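Local coordinates for RNA polymerase II subunit A C-terminal domain phosphatase SSU72 (Homo sapiens, PDB 4H3K), which dephosphorylates serine and threonine residues in the C-terminal domain of RNA polymerase II and takes part in RNA processing, transcription termination and pre-mRNA polyadenylation, at residues Ser47-Ser52 against Gly171-Cys176; Arg54-Gly59 against Asp123-Ile128; Val62-Pro67 against Leu102-Arg107. The protein carries 1 engineered substitution. All coordinates share one frame; numbering follows the deposited sequence.

Contact 1: Ser47-Ser52 against Gly171-Cys176; sequences SKRGFS and GAFLIC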
ATOM      1  N   SER B  47      14.418 -13.737  11.713  1.00 30.27           N
ATOM      2  CA  SER B  47      15.084 -12.833  12.646  1.00 32.77           C
ATOM      3  C   SER B  47      16.563 -13.217  12.774  1.00 33.60           C
ATOM      4  O   SER B  47      17.427 -12.360  12.718  1.00 33.68           O
ATOM      5  CB  SER B  47      14.383 -12.860  13.996  1.00 32.51           C
ATOM      6  OG  SER B  47      15.145 -12.157  14.936  1.00 37.80           O
ATOM      7  N   LYS B  48      16.833 -14.515  12.903  1.00 34.33           N
ATOM      8  CA  LYS B  48      18.199 -15.039  13.040  1.00 36.33           C
ATOM      9  C   LYS B  48      19.036 -14.807  11.795  1.00 36.64           C
ATOM     10  O   LYS B  48      20.257 -14.634  11.875  1.00 38.18           O
ATOM     11  CB  LYS B  48      18.162 -16.533  13.377  1.00 37.09           C
ATOM     12  CG  LYS B  48      18.094 -16.809  14.862  1.00 41.16           C
ATOM     13  CD  LYS B  48      17.661 -18.259  15.151  1.00 47.52           C
ATOM     14  CE  LYS B  48      18.044 -18.715  16.559  1.00 51.54           C
ATOM     15  NZ  LYS B  48      18.012 -17.570  17.511  1.00 54.99           N
ATOM     16  N   ARG B  49      18.381 -14.778  10.642  1.00 35.14           N
ATOM     17  CA  ARG B  49      19.082 -14.534   9.396  1.00 35.78           C
ATOM     18  C   ARG B  49      19.106 -13.080   8.961  1.00 34.98           C
ATOM     19  O   ARG B  49      19.385 -12.769   7.809  1.00 35.50           O
ATOM     20  CB  ARG B  49      18.651 -15.530   8.311  1.00 34.95           C
ATOM     21  CG  ARG B  49      19.473 -16.837   8.459  1.00 38.35           C
ATOM     22  CD  ARG B  49      18.611 -18.075   8.342  1.00 38.09           C
ATOM     23  NE  ARG B  49      19.251 -19.280   8.895  1.00 38.29           N
ATOM     24  CZ  ARG B  49      19.211 -20.456   8.278  1.00 39.02           C
ATOM     25  NH1 ARG B  49      18.620 -20.543   7.079  1.00 35.66           N
ATOM     26  NH2 ARG B  49      19.792 -21.518   8.818  1.00 37.86           N
ATOM     27  N   GLY B  50      18.852 -12.187   9.912  1.00 35.02           N
ATOM     28  CA  GLY B  50      19.118 -10.762   9.724  1.00 34.58           C
ATOM     29  C   GLY B  50      18.009  -9.946   9.065  1.00 33.68           C
ATOM     30  O   GLY B  50      18.261  -8.812   8.662  1.00 34.38           O
ATOM     31  N   PHE B  51      16.793 -10.493   8.962  1.00 31.55           N
ATOM     32  CA  PHE B  51      15.649  -9.734   8.399  1.00 30.80           C
ATOM     33  C   PHE B  51      14.937  -8.946   9.468  1.00 30.76           C
ATOM     34  O   PHE B  51      14.952  -9.316  10.633  1.00 31.07           O
ATOM     35  CB  PHE B  51      14.617 -10.670   7.750  1.00 29.88           C
ATOM     36  CG  PHE B  51      15.083 -11.267   6.458  1.00 29.32           C
ATOM     37  CD1 PHE B  51      14.896 -10.591   5.256  1.00 29.85           C
ATOM     38  CD2 PHE B  51      15.720 -12.497   6.445  1.00 29.02           C
ATOM     39  CE1 PHE B  51      15.331 -11.151   4.040  1.00 28.51           C
ATOM     40  CE2 PHE B  51      16.186 -13.054   5.252  1.00 29.93           C
ATOM     41  CZ  PHE B  51      15.982 -12.394   4.050  1.00 29.84           C
ATOM     42  N   SER B  52      14.307  -7.855   9.058  1.00 30.42           N
ATOM     43  CA  SER B  52      13.431  -7.118   9.919  1.00 31.20           C
ATOM     44  C   SER B  52      12.085  -7.812   9.772  1.00 29.55           C
ATOM     45  O   SER B  52      11.516  -7.844   8.698  1.00 28.99           O
ATOM     46  CB  SER B  52      13.379  -5.666   9.425  1.00 32.90           C
ATOM     47  OG  SER B  52      12.308  -4.966  10.025  1.00 35.35           O
ATOM     48  N   GLY B 171       8.138 -24.859   6.211  1.00 28.52           N
ATOM     49  CA  GLY B 171       7.479 -23.683   5.670  1.00 26.98           C
ATOM     50  C   GLY B 171       8.317 -22.461   5.949  1.00 27.02           C
ATOM     51  O   GLY B 171       8.495 -21.622   5.073  1.00 26.71           O
ATOM     52  N   ALA B 172       8.841 -22.375   7.170  1.00 27.19           N
ATOM     53  CA  ALA B 172       9.719 -21.275   7.578  1.00 27.12           C
ATOM     54  C   ALA B 172      10.987 -21.213   6.726  1.00 27.53           C
ATOM     55  O   ALA B 172      11.415 -20.135   6.362  1.00 27.48           O
ATOM     56  CB  ALA B 172      10.094 -21.420   9.027  1.00 27.35           C
ATOM     57  N   PHE B 173      11.599 -22.362   6.425  1.00 28.11           N
ATOM     58  CA  PHE B 173      12.796 -22.359   5.571  1.00 28.80           C
ATOM     59  C   PHE B 173      12.481 -21.979   4.119  1.00 28.78           C
ATOM     60  O   PHE B 173      13.266 -21.284   3.494  1.00 29.36           O
ATOM     61  CB  PHE B 173      13.586 -23.677   5.668  1.00 29.62           C
ATOM     62  CG  PHE B 173      14.401 -23.795   6.957  1.00 31.62           C
ATOM     63  CD1 PHE B 173      15.474 -22.930   7.199  1.00 33.93           C
ATOM     64  CD2 PHE B 173      14.078 -24.744   7.927  1.00 34.19           C
ATOM     65  CE1 PHE B 173      16.234 -23.005   8.388  1.00 35.36           C
ATOM     66  CE2 PHE B 173      14.831 -24.840   9.132  1.00 36.87           C
ATOM     67  CZ  PHE B 173      15.910 -23.954   9.357  1.00 37.56           C
ATOM     68  N   LEU B 174      11.319 -22.378   3.613  1.00 28.20           N
ATOM     69  CA  LEU B 174      10.876 -21.960   2.283  1.00 28.32           C
ATOM     70  C   LEU B 174      10.627 -20.440   2.230  1.00 27.28           C
ATOM     71  O   LEU B 174      11.031 -19.759   1.302  1.00 25.88           O
ATOM     72  CB  LEU B 174       9.608 -22.723   1.882  1.00 29.32           C
ATOM     73  CG  LEU B 174       9.007 -22.504   0.491  1.00 32.29           C
ATOM     74  CD1 LEU B 174       9.981 -22.937  -0.620  1.00 33.29           C
ATOM     75  CD2 LEU B 174       7.683 -23.291   0.376  1.00 36.44           C
ATOM     76  N   ILE B 175       9.951 -19.922   3.253  1.00 26.88           N
ATOM     77  CA  ILE B 175       9.745 -18.497   3.413  1.00 26.25           C
ATOM     78  C   ILE B 175      11.085 -17.744   3.468  1.00 25.93           C
ATOM     79  O   ILE B 175      11.252 -16.713   2.793  1.00 26.13           O
ATOM     80  CB  ILE B 175       8.871 -18.227   4.679  1.00 25.86           C
ATOM     81  CG1 ILE B 175       7.412 -18.535   4.352  1.00 26.46           C
ATOM     82  CG2 ILE B 175       8.973 -16.757   5.124  1.00 26.82           C
ATOM     83  CD1 ILE B 175       6.481 -18.816   5.602  1.00 24.48           C
ATOM     84  N   CYS B 176      12.033 -18.268   4.251  1.00 26.79           N
ATOM     85  CA  CYS B 176      13.373 -17.678   4.333  1.00 27.45           C
ATOM     86  C   CYS B 176      14.041 -17.678   2.951  1.00 26.90           C
ATOM     87  O   CYS B 176      14.629 -16.667   2.538  1.00 26.08           O
ATOM     88  CB  CYS B 176      14.256 -18.415   5.365  1.00 28.77           C
ATOM     89  SG  CYS B 176      15.889 -17.615   5.572  1.00 34.70           S
TER
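A bend at chi2 (135°) of R49 directs its guanidinium across to F173, and C176, with SG anti to the backbone N (chi1 -176°), presents its sulfur to the middle of the same arginine chain. R49 CD rests 3.9 Å from C176 SG. Farther out, the guanidinium meets the phenyl ring at its rim: R49 NH1 is 3.7 Å from F173 CE1, and NH2 lies 3.9 Å from that same carbon. CE1 sits over one face of the guanidinium while the arginine group stands at the edge of the ring, with the two planes 54° apart, so this is van der Waals contact and not a cation-pi stack. Arginine suits the border because its last methylene, CD, can lie on the sulfur while the charged end reaches the surface; the compact thiol of buried C176 fits beside it. All three residues touch a crystal neighbour, which may influence their exact placing. Behind them, F51 packs on C179, Q180 and Q183 of helix 165-184, and I175 reaches L46. At G50 the backbone turns with a positive phi, easily adopted without a CB. Its N bonds to S47 O at 3.2 Å, and F51 N bonds to L46 O: a Schellman motif ending helix 38-48 within the beta-alpha-beta crossover from strand 27-32 to strand 52-57.

Contact 2: Arg54-Gly59 against Asp123-Ile128; sequences RSFGTG and DLFDLI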
ATOM      1  N   ARG B  54       8.197  -9.037  11.741  1.00 25.93           N
ATOM      2  CA  ARG B  54       7.199  -9.059  12.786  1.00 27.40           C
ATOM      3  C   ARG B  54       6.253 -10.208  12.424  1.00 26.11           C
ATOM      4  O   ARG B  54       6.213 -10.665  11.274  1.00 24.55           O
ATOM      5  CB  ARG B  54       6.417  -7.739  12.843  1.00 27.79           C
ATOM      6  CG  ARG B  54       7.248  -6.440  12.981  1.00 32.66           C
ATOM      7  CD  ARG B  54       7.243  -5.843  14.377  1.00 39.05           C
ATOM      8  NE  ARG B  54       6.021  -6.099  15.166  1.00 42.19           N
ATOM      9  CZ  ARG B  54       5.028  -5.232  15.387  1.00 43.36           C
ATOM     10  NH1 ARG B  54       5.021  -4.011  14.850  1.00 44.25           N
ATOM     11  NH2 ARG B  54       4.008  -5.598  16.153  1.00 45.81           N
ATOM     12  N   SER B  55       5.499 -10.677  13.406  1.00 25.41           N
ATOM     13  CA  SER B  55       4.613 -11.786  13.180  1.00 24.03           C
ATOM     14  C   SER B  55       3.286 -11.563  13.879  1.00 23.73           C
ATOM     15  O   SER B  55       3.213 -10.852  14.887  1.00 24.01           O
ATOM     16  CB  SER B  55       5.274 -13.076  13.665  1.00 24.30           C
ATOM     17  OG  SER B  55       5.398 -13.070  15.067  1.00 25.78           O
ATOM     18  N   PHE B  56       2.228 -12.162  13.323  1.00 23.05           N
ATOM     19  CA  PHE B  56       0.862 -11.883  13.751  1.00 22.73           C
ATOM     20  C   PHE B  56       0.008 -13.101  13.526  1.00 22.84           C
ATOM     21  O   PHE B  56       0.409 -14.029  12.819  1.00 22.43           O
ATOM     22  CB  PHE B  56       0.249 -10.713  12.938  1.00 22.53           C
ATOM     23  CG  PHE B  56       1.041  -9.446  13.010  1.00 23.39           C
ATOM     24  CD1 PHE B  56       0.861  -8.572  14.077  1.00 25.74           C
ATOM     25  CD2 PHE B  56       1.984  -9.136  12.010  1.00 24.01           C
ATOM     26  CE1 PHE B  56       1.595  -7.396  14.165  1.00 28.41           C
ATOM     27  CE2 PHE B  56       2.725  -7.976  12.072  1.00 27.08           C
ATOM     28  CZ  PHE B  56       2.529  -7.084  13.152  1.00 26.92           C
ATOM     29  N   GLY B  57      -1.183 -13.077  14.121  1.00 23.73           N
ATOM     30  CA  GLY B  57      -2.231 -14.047  13.809  1.00 24.79           C
ATOM     31  C   GLY B  57      -3.506 -13.308  13.387  1.00 25.09           C
ATOM     32  O   GLY B  57      -3.760 -12.202  13.837  1.00 26.05           O
ATOM     33  N   THR B  58      -4.302 -13.912  12.512  1.00 25.39           N
ATOM     34  CA  THR B  58      -5.577 -13.315  12.124  1.00 26.14           C
ATOM     35  C   THR B  58      -6.784 -13.967  12.771  1.00 28.13           C
ATOM     36  O   THR B  58      -7.905 -13.484  12.585  1.00 27.68           O
ATOM     37  CB  THR B  58      -5.814 -13.405  10.620  1.00 26.77           C
ATOM     38  OG1 THR B  58      -5.640 -14.763  10.209  1.00 25.06           O
ATOM     39  CG2 THR B  58      -4.835 -12.469   9.865  1.00 26.32           C
ATOM     40  N   GLY B  59      -6.575 -15.063  13.509  1.00 28.53           N
ATOM     41  CA  GLY B  59      -7.690 -15.781  14.120  1.00 29.30           C
ATOM     42  C   GLY B  59      -8.441 -14.936  15.143  1.00 31.48           C
ATOM     43  O   GLY B  59      -7.892 -13.984  15.730  1.00 31.12           O
ATOM     44  N   ASP B 123       1.675  -1.116  11.674  1.00 44.56           N
ATOM     45  CA  ASP B 123       3.033  -1.032  11.118  1.00 42.95           C
ATOM     46  C   ASP B 123       3.034  -1.173   9.595  1.00 40.12           C
ATOM     47  O   ASP B 123       2.108  -1.752   9.044  1.00 39.07           O
ATOM     48  CB  ASP B 123       3.879  -2.150  11.712  1.00 43.54           C
ATOM     49  CG  ASP B 123       5.203  -1.661  12.235  1.00 46.37           C
ATOM     50  OD1 ASP B 123       5.802  -0.778  11.587  1.00 47.35           O
ATOM     51  OD2 ASP B 123       5.636  -2.178  13.296  1.00 48.13           O
ATOM     52  N   LEU B 124       4.065  -0.650   8.921  1.00 37.51           N
ATOM     53  CA  LEU B 124       4.210  -0.831   7.469  1.00 35.11           C
ATOM     54  C   LEU B 124       5.220  -1.915   7.113  1.00 32.91           C
ATOM     55  O   LEU B 124       6.290  -2.015   7.739  1.00 33.54           O
ATOM     56  CB  LEU B 124       4.605   0.473   6.760  1.00 36.28           C
ATOM     57  CG  LEU B 124       3.794   1.746   7.063  1.00 38.84           C
ATOM     58  CD1 LEU B 124       4.303   2.945   6.252  1.00 40.02           C
ATOM     59  CD2 LEU B 124       2.324   1.506   6.791  1.00 39.88           C
ATOM     60  N   PHE B 125       4.872  -2.723   6.110  1.00 29.09           N
ATOM     61  CA  PHE B 125       5.772  -3.738   5.567  1.00 26.62           C
ATOM     62  C   PHE B 125       5.940  -3.602   4.050  1.00 25.50           C
ATOM     63  O   PHE B 125       5.138  -2.955   3.365  1.00 24.88           O
ATOM     64  CB  PHE B 125       5.224  -5.126   5.926  1.00 26.34           C
ATOM     65  CG  PHE B 125       5.013  -5.291   7.390  1.00 25.30           C
ATOM     66  CD1 PHE B 125       6.099  -5.544   8.226  1.00 26.83           C
ATOM     67  CD2 PHE B 125       3.769  -5.089   7.947  1.00 23.71           C
ATOM     68  CE1 PHE B 125       5.925  -5.669   9.590  1.00 26.41           C
ATOM     69  CE2 PHE B 125       3.588  -5.182   9.338  1.00 26.75           C
ATOM     70  CZ  PHE B 125       4.672  -5.478  10.149  1.00 25.06           C
ATOM     71  N   ASP B 126       7.000  -4.203   3.555  1.00 25.31           N
ATOM     72  CA  ASP B 126       7.213  -4.369   2.127  1.00 25.45           C
ATOM     73  C   ASP B 126       6.474  -5.611   1.666  1.00 24.36           C
ATOM     74  O   ASP B 126       5.950  -5.659   0.548  1.00 24.56           O
ATOM     75  CB  ASP B 126       8.711  -4.567   1.848  1.00 25.99           C
ATOM     76  CG  ASP B 126       9.551  -3.341   2.257  1.00 29.38           C
ATOM     77  OD1 ASP B 126       9.151  -2.219   1.929  1.00 30.24           O
ATOM     78  OD2 ASP B 126      10.612  -3.517   2.869  1.00 31.59           O
ATOM     79  N   LEU B 127       6.473  -6.633   2.526  1.00 22.92           N
ATOM     80  CA  LEU B 127       6.018  -7.968   2.132  1.00 21.48           C
ATOM     81  C   LEU B 127       5.347  -8.641   3.298  1.00 20.34           C
ATOM     82  O   LEU B 127       5.898  -8.658   4.400  1.00 20.27           O
ATOM     83  CB  LEU B 127       7.194  -8.819   1.646  1.00 21.65           C
ATOM     84  CG  LEU B 127       6.902 -10.300   1.369  1.00 22.00           C
ATOM     85  CD1 LEU B 127       5.885 -10.418   0.202  1.00 19.88           C
ATOM     86  CD2 LEU B 127       8.193 -11.067   1.065  1.00 21.55           C
ATOM     87  N   ILE B 128       4.132  -9.142   3.064  1.00 18.75           N
ATOM     88  CA  ILE B 128       3.401  -9.868   4.098  1.00 19.55           C
ATOM     89  C   ILE B 128       3.225 -11.284   3.587  1.00 20.41           C
ATOM     90  O   ILE B 128       2.663 -11.482   2.522  1.00 20.81           O
ATOM     91  CB  ILE B 128       2.019  -9.225   4.427  1.00 19.04           C
ATOM     92  CG1 ILE B 128       2.190  -7.751   4.905  1.00 18.50           C
ATOM     93  CG2 ILE B 128       1.254 -10.117   5.429  1.00 17.16           C
ATOM     94  CD1 ILE B 128       0.825  -6.908   5.002  1.00 18.21           C
TER
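R54 and D123 form a salt bridge in which R54 NH1 is placed 2.5 Å from D123 OD2. That length is too short to be taken literally, and the bond is bent, with an angle of 120° at the hydrogen. The carboxylate oxygen lies near the guanidinium plane, although the planes of the two groups are 63° apart. The arginine's methylenes use F125 instead: R54 CG comes in at the edge of the ring, in its plane, 3.7 Å from F125 CE1. Bends at chi2 (-103°) and chi3 fold the chain so that one arginine serves both neighbours. F56 approaches F125 from the opposite direction and brings CE2 to 3.7 Å from F125 CZ, which lies at the edge of the F56 ring. F56 CZ also sits 3.6 Å above the R54 guanidinium plane, toward its rim. Side chains from strand 52-57 and from the loop leading into strand 127-130 meet over strand 27-32, the strand between them in the central sheet and parallel to both; F125 packs on its A29, while the backbones of R54 and F56 hydrogen-bond to it. In the next shell, E116 OE1 pairs with R54 NH2, and C121 packs against both R54 and F56. Were R54 an alanine, the D123 and E116 carboxylates would probably lose this cationic partner and a gap would open beside the F125 ring edge. D123 OD1 accepts a weak bond from L124 N, and the hydroxyl of Y214 engages F125 N.

Contact 3: Val62-Pro67 against Leu102-Arg107; sequences VKLPGP and LHMLDR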
ATOM      1  N   VAL B  62      -6.751 -17.692  20.031  1.00 31.80           N
ATOM      2  CA  VAL B  62      -5.569 -18.529  19.966  1.00 31.69           C
ATOM      3  C   VAL B  62      -5.976 -19.955  20.239  1.00 33.13           C
ATOM      4  O   VAL B  62      -6.758 -20.231  21.157  1.00 33.22           O
ATOM      5  CB  VAL B  62      -4.545 -18.085  21.017  1.00 30.96           C
ATOM      6  CG1 VAL B  62      -3.377 -19.095  21.157  1.00 32.47           C
ATOM      7  CG2 VAL B  62      -4.035 -16.686  20.660  1.00 30.18           C
ATOM      8  N   LYS B  63      -5.458 -20.853  19.419  1.00 33.47           N
ATOM      9  CA  LYS B  63      -5.735 -22.258  19.514  1.00 35.80           C
ATOM     10  C   LYS B  63      -4.383 -22.971  19.700  1.00 36.28           C
ATOM     11  O   LYS B  63      -3.381 -22.640  19.049  1.00 35.30           O
ATOM     12  CB  LYS B  63      -6.465 -22.702  18.244  1.00 36.63           C
ATOM     13  CG  LYS B  63      -7.010 -24.122  18.270  1.00 41.86           C
ATOM     14  CD  LYS B  63      -6.948 -24.790  16.883  1.00 47.19           C
ATOM     15  CE  LYS B  63      -8.272 -24.695  16.108  1.00 50.89           C
ATOM     16  NZ  LYS B  63      -8.745 -23.294  15.796  1.00 53.36           N
ATOM     17  N   LEU B  64      -4.354 -23.920  20.619  1.00 36.94           N
ATOM     18  CA  LEU B  64      -3.226 -24.805  20.770  1.00 37.63           C
ATOM     19  C   LEU B  64      -3.788 -26.222  20.762  1.00 39.25           C
ATOM     20  O   LEU B  64      -4.928 -26.429  21.218  1.00 38.91           O
ATOM     21  CB  LEU B  64      -2.546 -24.526  22.105  1.00 37.32           C
ATOM     22  CG  LEU B  64      -1.283 -23.672  22.237  1.00 39.66           C
ATOM     23  CD1 LEU B  64      -0.795 -23.061  20.934  1.00 37.06           C
ATOM     24  CD2 LEU B  64      -1.379 -22.634  23.375  1.00 40.88           C
ATOM     25  N   PRO B  65      -3.018 -27.198  20.240  1.00 39.42           N
ATOM     26  CA  PRO B  65      -3.493 -28.582  20.281  1.00 41.19           C
ATOM     27  C   PRO B  65      -3.735 -29.040  21.724  1.00 42.19           C
ATOM     28  O   PRO B  65      -3.061 -28.569  22.628  1.00 41.74           O
ATOM     29  CB  PRO B  65      -2.323 -29.370  19.669  1.00 40.91           C
ATOM     30  CG  PRO B  65      -1.634 -28.381  18.745  1.00 40.30           C
ATOM     31  CD  PRO B  65      -1.773 -27.049  19.444  1.00 39.95           C
ATOM     32  N   GLY B  66      -4.706 -29.927  21.934  1.00 44.48           N
ATOM     33  CA  GLY B  66      -4.947 -30.506  23.259  1.00 46.52           C
ATOM     34  C   GLY B  66      -4.956 -32.028  23.192  1.00 49.03           C
ATOM     35  O   GLY B  66      -4.407 -32.599  22.242  1.00 47.91           O
ATOM     36  N   PRO B  67      -5.629 -32.693  24.167  1.00 50.89           N
ATOM     37  CA  PRO B  67      -5.596 -34.154  24.308  1.00 53.34           C
ATOM     38  C   PRO B  67      -6.232 -34.921  23.144  1.00 55.05           C
ATOM     39  O   PRO B  67      -5.984 -36.117  22.976  1.00 56.93           O
ATOM     40  CB  PRO B  67      -6.356 -34.407  25.621  1.00 54.17           C
ATOM     41  CG  PRO B  67      -7.249 -33.235  25.790  1.00 53.16           C
ATOM     42  CD  PRO B  67      -6.494 -32.063  25.185  1.00 51.35           C
ATOM     43  N   LEU B 102       5.076 -27.210  25.085  1.00 41.08           N
ATOM     44  CA  LEU B 102       5.793 -26.423  26.108  1.00 41.40           C
ATOM     45  C   LEU B 102       7.073 -25.815  25.539  1.00 40.40           C
ATOM     46  O   LEU B 102       7.388 -24.647  25.789  1.00 39.87           O
ATOM     47  CB  LEU B 102       6.073 -27.236  27.400  1.00 42.44           C
ATOM     48  CG  LEU B 102       4.841 -27.626  28.241  1.00 42.22           C
ATOM     49  CD1 LEU B 102       5.270 -28.417  29.489  1.00 44.56           C
ATOM     50  CD2 LEU B 102       3.920 -26.442  28.645  1.00 41.68           C
ATOM     51  N   HIS B 103       7.794 -26.610  24.768  1.00 40.92           N
ATOM     52  CA  HIS B 103       9.002 -26.144  24.080  1.00 41.24           C
ATOM     53  C   HIS B 103       8.676 -24.996  23.105  1.00 39.92           C
ATOM     54  O   HIS B 103       9.383 -23.992  23.084  1.00 40.63           O
ATOM     55  CB  HIS B 103       9.708 -27.309  23.366  1.00 41.85           C
ATOM     56  CG  HIS B 103      11.012 -26.930  22.719  1.00 45.34           C
ATOM     57  ND1 HIS B 103      11.081 -26.174  21.567  1.00 47.40           N
ATOM     58  CD2 HIS B 103      12.296 -27.207  23.057  1.00 49.66           C
ATOM     59  CE1 HIS B 103      12.345 -25.992  21.230  1.00 47.50           C
ATOM     60  NE2 HIS B 103      13.103 -26.610  22.115  1.00 49.79           N
ATOM     61  N   MET B 104       7.603 -25.146  22.318  1.00 39.23           N
ATOM     62  CA  MET B 104       7.148 -24.092  21.386  1.00 37.36           C
ATOM     63  C   MET B 104       6.829 -22.801  22.137  1.00 37.01           C
ATOM     64  O   MET B 104       7.276 -21.725  21.745  1.00 35.78           O
ATOM     65  CB  MET B 104       5.914 -24.550  20.620  1.00 37.14           C
ATOM     66  CG  MET B 104       5.462 -23.587  19.505  1.00 35.40           C
ATOM     67  SD  MET B 104       3.890 -24.169  18.860  1.00 35.70           S
ATOM     68  CE  MET B 104       2.730 -23.653  20.135  1.00 31.30           C
ATOM     69  N   LEU B 105       6.065 -22.921  23.226  1.00 36.54           N
ATOM     70  CA  LEU B 105       5.711 -21.762  24.046  1.00 36.96           C
ATOM     71  C   LEU B 105       6.922 -21.046  24.636  1.00 37.75           C
ATOM     72  O   LEU B 105       6.987 -19.819  24.641  1.00 36.83           O
ATOM     73  CB  LEU B 105       4.694 -22.136  25.137  1.00 37.17           C
ATOM     74  CG  LEU B 105       3.256 -22.369  24.651  1.00 35.20           C
ATOM     75  CD1 LEU B 105       2.369 -23.004  25.747  1.00 35.22           C
ATOM     76  CD2 LEU B 105       2.594 -21.093  24.096  1.00 31.79           C
ATOM     77  N   ASP B 106       7.880 -21.834  25.125  1.00 39.89           N
ATOM     78  CA  ASP B 106       9.156 -21.327  25.622  1.00 40.74           C
ATOM     79  C   ASP B 106       9.943 -20.615  24.532  1.00 39.64           C
ATOM     80  O   ASP B 106      10.466 -19.523  24.755  1.00 40.01           O
ATOM     81  CB  ASP B 106       9.987 -22.480  26.184  1.00 42.46           C
ATOM     82  CG  ASP B 106      11.283 -22.013  26.789  1.00 46.12           C
ATOM     83  OD1 ASP B 106      11.233 -21.287  27.800  1.00 49.10           O
ATOM     84  OD2 ASP B 106      12.352 -22.364  26.250  1.00 49.07           O
ATOM     85  N   ARG B 107      10.032 -21.225  23.355  1.00 38.36           N
ATOM     86  CA  ARG B 107      10.652 -20.555  22.184  1.00 37.21           C
ATOM     87  C   ARG B 107       9.965 -19.192  21.921  1.00 36.25           C
ATOM     88  O   ARG B 107      10.635 -18.158  21.698  1.00 34.97           O
ATOM     89  CB  ARG B 107      10.561 -21.473  20.947  1.00 36.89           C
ATOM     90  CG  ARG B 107      11.308 -21.039  19.690  1.00 36.61           C
ATOM     91  CD  ARG B 107      10.574 -19.938  18.872  1.00 32.10           C
ATOM     92  NE  ARG B 107       9.178 -20.250  18.553  1.00 32.53           N
ATOM     93  CZ  ARG B 107       8.780 -21.200  17.713  1.00 31.84           C
ATOM     94  NH1 ARG B 107       9.672 -21.946  17.060  1.00 33.96           N
ATOM     95  NH2 ARG B 107       7.483 -21.387  17.508  1.00 32.00           N
TER
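Apolar contact between methyl groups joins L64 to M104 and L105. The closer touch is L64 CD1 on M104 CE at 3.7 Å; the other branch, L64 CD2, meets L105 CD2 more loosely at 4.3 Å. M104 leaves the helix with CG anti to the backbone N (chi1 -173°), runs on extended and bends at chi3 (77°), which puts its terminal methyl beside the leucine. A flexible thioether suits this place, since it can reach across to the strand while the main chains stay well apart, the nearest CA atoms being 10.0 Å from each other at L64 and L105. Leucine suits the strand side because its forked end serves two partners at once, although L64 is modelled in an unusual, nearly eclipsed conformation (chi2 3°), so the exact positions of its methyls are less certain. All three residues are buried, and M84 of helix 81-98 and the side chain of Q36 add to the packing round L64; Q36 also touches L105.

Backbone hydrogen bonds hold each partner in its own element. L64 pairs with N73 and V62 with Y75 across the small antiparallel sheet, while in helix 101-109 D106 N bonds to L102 O at 2.9 Å. The whole is a short two-stranded antiparallel sheet packed by hydrophobic side chains on a pair of helices, set beside the central mixed sheet.

The contacts are nested along the chain: contact 3 lies in the loop closed by contact 2, and contact 2 in that closed by contact 1. Contacts 1 and 2 adjoin in sequence, their centres 14 Å apart, where helix 38-48 gives way to strand 52-57. Contact 3 is about 21 Å, centre to centre, from each of the others. The loop between strand 27-32 and helix 38-48, in this family the phosphate-binding P-loop, relates two of them: S55 OG of contact 2 hydrogen-bonds N35, and L64 and L105 of contact 3 touch Q36. A bound phosphate, probably from the crystallisation liquor, lies about 6 Å from the L64 side chain, consistent with a pocket nearby.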